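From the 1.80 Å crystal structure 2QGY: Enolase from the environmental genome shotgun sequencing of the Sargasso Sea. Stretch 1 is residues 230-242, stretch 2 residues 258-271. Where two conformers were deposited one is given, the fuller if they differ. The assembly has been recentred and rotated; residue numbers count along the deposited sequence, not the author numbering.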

# COMPACT_ATOMS: atom_id res chain seq x y z
N ASP A 230 0.24 14.86 -6.61
CA ASP A 230 0.20 13.55 -5.97
C ASP A 230 -0.65 13.60 -4.70
O ASP A 230 -0.52 14.51 -3.90
CB ASP A 230 1.62 13.06 -5.63
CG ASP A 230 1.65 11.57 -5.34
OD1 ASP A 230 1.22 11.19 -4.24
OD2 ASP A 230 2.14 10.80 -6.20
N GLY A 231 -1.51 12.60 -4.50
CA GLY A 231 -2.45 12.61 -3.37
C GLY A 231 -1.76 12.55 -2.02
O GLY A 231 -2.34 12.91 -1.01
N GLU A 232 -0.52 12.08 -2.00
CA GLU A 232 0.25 12.04 -0.76
C GLU A 232 0.97 13.35 -0.46
O GLU A 232 1.44 13.55 0.66
CB GLU A 232 1.24 10.89 -0.75
CG GLU A 232 0.56 9.53 -0.63
CD GLU A 232 1.56 8.43 -0.43
OE1 GLU A 232 2.01 8.23 0.72
OE2 GLU A 232 1.89 7.77 -1.42
N ASN A 233 1.07 14.21 -1.46
CA ASN A 233 1.71 15.52 -1.26
C ASN A 233 0.65 16.51 -0.80
O ASN A 233 0.16 17.32 -1.59
CB ASN A 233 2.38 16.01 -2.55
CG ASN A 233 3.34 17.21 -2.30
OD1 ASN A 233 3.21 17.92 -1.30
ND2 ASN A 233 4.30 17.37 -3.17
N ILE A 234 0.26 16.40 0.46
CA ILE A 234 -0.86 17.17 0.97
C ILE A 234 -0.51 18.67 0.93
O ILE A 234 -1.39 19.51 0.63
CB ILE A 234 -1.31 16.68 2.39
CG1 ILE A 234 -1.62 15.17 2.34
CG2 ILE A 234 -2.54 17.45 2.88
CD1 ILE A 234 -2.11 14.58 3.65
N SER A 235 0.75 18.98 1.20
CA SER A 235 1.22 20.37 1.13
C SER A 235 0.88 20.99 -0.22
O SER A 235 0.35 22.12 -0.27
CB SER A 235 2.73 20.43 1.39
OG SER A 235 2.97 20.04 2.73
N LEU A 236 1.19 20.28 -1.30
CA LEU A 236 0.92 20.77 -2.66
C LEU A 236 -0.56 20.81 -2.98
O LEU A 236 -1.04 21.72 -3.66
CB LEU A 236 1.63 19.92 -3.71
CG LEU A 236 2.93 20.46 -4.29
CD1 LEU A 236 4.03 20.44 -3.22
CD2 LEU A 236 3.34 19.64 -5.52
N LEU A 237 -1.31 19.83 -2.48
CA LEU A 237 -2.76 19.83 -2.71
C LEU A 237 -3.37 21.10 -2.12
O LEU A 237 -4.21 21.78 -2.76
CB LEU A 237 -3.44 18.61 -2.06
CG LEU A 237 -3.50 17.27 -2.78
CD1 LEU A 237 -3.96 16.22 -1.76
CD2 LEU A 237 -4.46 17.34 -3.96
N THR A 238 -2.99 21.41 -0.89
CA THR A 238 -3.52 22.60 -0.25
C THR A 238 -3.11 23.83 -1.06
O THR A 238 -3.92 24.70 -1.30
CB THR A 238 -3.11 22.72 1.23
OG1 THR A 238 -1.69 22.97 1.33
CG2 THR A 238 -3.50 21.42 2.02
N GLU A 239 -1.86 23.88 -1.49
CA GLU A 239 -1.38 25.01 -2.28
C GLU A 239 -2.23 25.22 -3.56
O GLU A 239 -2.65 26.35 -3.86
CB GLU A 239 0.09 24.82 -2.61
CG GLU A 239 0.60 25.78 -3.67
CD GLU A 239 2.08 25.69 -3.83
OE1 GLU A 239 2.75 25.24 -2.86
OE2 GLU A 239 2.58 26.09 -4.91
N ILE A 240 -2.49 24.15 -4.28
CA ILE A 240 -3.35 24.20 -5.48
C ILE A 240 -4.75 24.64 -5.17
O ILE A 240 -5.30 25.54 -5.84
CB ILE A 240 -3.43 22.84 -6.23
CG1 ILE A 240 -2.09 22.50 -6.90
CG2 ILE A 240 -4.61 22.85 -7.25
CD1 ILE A 240 -1.76 23.31 -8.15
N LYS A 241 -5.37 24.02 -4.17
CA LYS A 241 -6.75 24.35 -3.82
C LYS A 241 -6.86 25.82 -3.44
O LYS A 241 -7.87 26.46 -3.76
CB LYS A 241 -7.25 23.46 -2.68
CG LYS A 241 -8.58 23.86 -2.11
CD LYS A 241 -9.14 22.80 -1.19
CE LYS A 241 -10.08 23.39 -0.13
NZ LYS A 241 -11.26 24.10 -0.65
N ASN A 242 -5.82 26.34 -2.80
CA ASN A 242 -5.81 27.72 -2.30
C ASN A 242 -5.54 28.76 -3.39
O ASN A 242 -5.89 29.94 -3.23
CB ASN A 242 -4.76 27.89 -1.18
CG ASN A 242 -5.10 27.07 0.10
OD1 ASN A 242 -6.24 26.62 0.31
ND2 ASN A 242 -4.10 26.90 0.97
N VAL A 258 -6.97 6.95 7.77
CA VAL A 258 -6.05 7.95 8.33
C VAL A 258 -5.66 9.00 7.29
O VAL A 258 -5.70 10.19 7.61
CB VAL A 258 -4.79 7.28 8.91
CG1 VAL A 258 -3.81 8.34 9.43
CG2 VAL A 258 -5.20 6.31 10.05
N HIS A 259 -5.31 8.58 6.07
CA HIS A 259 -4.92 9.56 5.04
C HIS A 259 -6.10 10.52 4.78
O HIS A 259 -5.92 11.74 4.70
CB HIS A 259 -4.50 8.86 3.75
CG HIS A 259 -4.27 9.80 2.61
ND1 HIS A 259 -3.19 10.66 2.55
CD2 HIS A 259 -5.03 10.08 1.53
CE1 HIS A 259 -3.26 11.37 1.44
NE2 HIS A 259 -4.38 11.05 0.80
N PHE A 260 -7.31 9.97 4.65
CA PHE A 260 -8.47 10.84 4.37
C PHE A 260 -8.81 11.77 5.53
O PHE A 260 -9.20 12.93 5.29
CB PHE A 260 -9.68 10.05 3.86
CG PHE A 260 -9.46 9.44 2.48
CD1 PHE A 260 -9.70 10.19 1.33
CD2 PHE A 260 -8.88 8.18 2.35
CE1 PHE A 260 -9.44 9.66 0.05
CE2 PHE A 260 -8.61 7.64 1.09
CZ PHE A 260 -8.88 8.38 -0.06
N ARG A 261 -8.60 11.31 6.76
CA ARG A 261 -8.76 12.19 7.92
C ARG A 261 -7.75 13.33 7.87
O ARG A 261 -8.09 14.44 8.21
CB ARG A 261 -8.66 11.42 9.24
CG ARG A 261 -9.96 10.73 9.53
CD ARG A 261 -9.84 9.65 10.58
NE ARG A 261 -11.14 9.04 10.80
CZ ARG A 261 -11.33 7.88 11.42
NH1 ARG A 261 -10.29 7.20 11.89
NH2 ARG A 261 -12.55 7.41 11.59
N GLU A 262 -6.51 13.04 7.49
CA GLU A 262 -5.50 14.10 7.32
C GLU A 262 -5.94 15.09 6.23
O GLU A 262 -5.78 16.30 6.43
CB GLU A 262 -4.13 13.51 6.98
CG GLU A 262 -2.99 14.56 6.74
CD GLU A 262 -2.56 15.30 8.00
OE1 GLU A 262 -2.89 14.84 9.10
OE2 GLU A 262 -1.88 16.36 7.88
N LEU A 263 -6.46 14.61 5.10
CA LEU A 263 -6.92 15.53 4.04
C LEU A 263 -8.03 16.43 4.58
O LEU A 263 -8.05 17.62 4.32
CB LEU A 263 -7.45 14.80 2.79
CG LEU A 263 -6.46 13.95 1.98
CD1 LEU A 263 -7.31 13.16 0.99
CD2 LEU A 263 -5.49 14.87 1.20
N ILE A 264 -8.94 15.85 5.36
CA ILE A 264 -10.00 16.68 5.96
C ILE A 264 -9.42 17.76 6.89
O ILE A 264 -9.84 18.93 6.82
CB ILE A 264 -11.04 15.82 6.73
CG1 ILE A 264 -11.86 14.96 5.77
CG2 ILE A 264 -12.06 16.70 7.50
CD1 ILE A 264 -12.71 13.87 6.53
N SER A 265 -8.46 17.35 7.72
CA SER A 265 -7.81 18.21 8.74
C SER A 265 -7.15 19.39 8.09
O SER A 265 -7.13 20.50 8.65
CB SER A 265 -6.69 17.44 9.45
OG SER A 265 -7.21 16.50 10.36
N ARG A 266 -6.57 19.13 6.92
CA ARG A 266 -5.77 20.10 6.22
C ARG A 266 -6.54 20.93 5.18
O ARG A 266 -5.93 21.72 4.45
CB ARG A 266 -4.61 19.37 5.52
CG ARG A 266 -3.60 18.67 6.49
CD ARG A 266 -2.48 19.61 6.95
NE ARG A 266 -1.58 19.93 5.85
CZ ARG A 266 -0.62 19.11 5.39
NH1 ARG A 266 0.14 19.50 4.38
NH2 ARG A 266 -0.38 17.91 5.94
N ASN A 267 -7.84 20.72 5.09
CA ASN A 267 -8.68 21.34 4.05
C ASN A 267 -8.03 21.19 2.68
O ASN A 267 -7.87 22.16 1.94
CB ASN A 267 -8.96 22.84 4.36
CG ASN A 267 -9.72 23.03 5.66
OD1 ASN A 267 -9.38 23.89 6.48
ND2 ASN A 267 -10.72 22.18 5.88
N ALA A 268 -7.65 19.95 2.34
CA ALA A 268 -6.79 19.76 1.19
C ALA A 268 -7.53 19.45 -0.12
O ALA A 268 -6.92 19.42 -1.20
CB ALA A 268 -5.73 18.67 1.48
N ALA A 269 -8.83 19.28 -0.05
CA ALA A 269 -9.62 18.91 -1.22
C ALA A 269 -11.08 19.22 -1.03
O ALA A 269 -11.56 19.40 0.08
CB ALA A 269 -9.42 17.42 -1.57
N ASP A 270 -11.79 19.28 -2.15
CA ASP A 270 -13.22 19.57 -2.16
C ASP A 270 -14.05 18.29 -2.29
O ASP A 270 -15.20 18.22 -1.83
CB ASP A 270 -13.49 20.51 -3.34
CG ASP A 270 -12.73 21.83 -3.21
OD1 ASP A 270 -13.10 22.56 -2.28
OD2 ASP A 270 -11.77 22.13 -3.95
N ILE A 271 -13.46 17.28 -2.93
CA ILE A 271 -14.15 16.01 -3.23
C ILE A 271 -13.12 14.90 -3.08
O ILE A 271 -11.99 15.04 -3.50
CB ILE A 271 -14.67 15.99 -4.71
CG1 ILE A 271 -15.67 17.14 -4.97
CG2 ILE A 271 -15.30 14.61 -5.07
CD1 ILE A 271 -15.94 17.42 -6.48
O HOH W 1 -5.30 11.65 -1.64
O HOH W 2 -0.64 22.23 3.59
O HOH W 3 -7.55 25.01 2.17

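Ile 234, in the first turn of its helix, is the centre of the contact. Its CB points toward the second stretch, and its branched side chain meets several partners there: CG1 lies 4.0 Å from Leu 263 CD2, CG2 lies 3.7 Å from Ala 268 CB, and CD1 packs 3.2 Å from Glu 262 CG, an aliphatic carbon of an otherwise charged residue. One turn on, Leu 237 adds a second apolar contact, its CD1 3.6 Å from Leu 263 CD2. Ala 268 suits the place where the backbones come closest, its CA 4.6 Å from Thr 238 CA; its methyl group is small, and Thr 238 CG2 lies 3.6 Å from Ala 268 CB. The packing has a cost, since Ala 268 O is buried without a hydrogen-bonding partner.

Ala 268 follows a Schellman motif in which Asn 267 takes positive phi, and the chain turns out of its helix to run past the first. Just before it, Arg 266 folds back over Ile 234, whose CG2 lies over one face of the guanidinium, 3.6 Å from Arg 266 CZ. A salt bridge from Arg 266 NH2 to Glu 262 OE2 (2.9 Å) helps hold that pose. Water 2 accepts from Arg 266 NH1 (2.9 Å) and donates to Thr 238 OG1 (2.6 Å), so threonine offers a methyl for packing and a hydroxyl for the water.

At one end of the contact, His 259 points its CB toward the first stretch and presents its ring edge to Gly 231 O, 3.0 Å from His 259 CE1. Its polar NE2 suits water 1, which bridges Gly 231 O (3.3 Å) and His 259 NE2 (2.7 Å); Gly 231 takes part through its backbone carbonyl. At the other end, Lys 241 stretches its long aliphatic chain past the backbone, CD 3.7 Å from Ala 269 N, and its NZ donates to Asp 270 OD1 at 2.9 Å, a salt bridge between oppositely charged side chains.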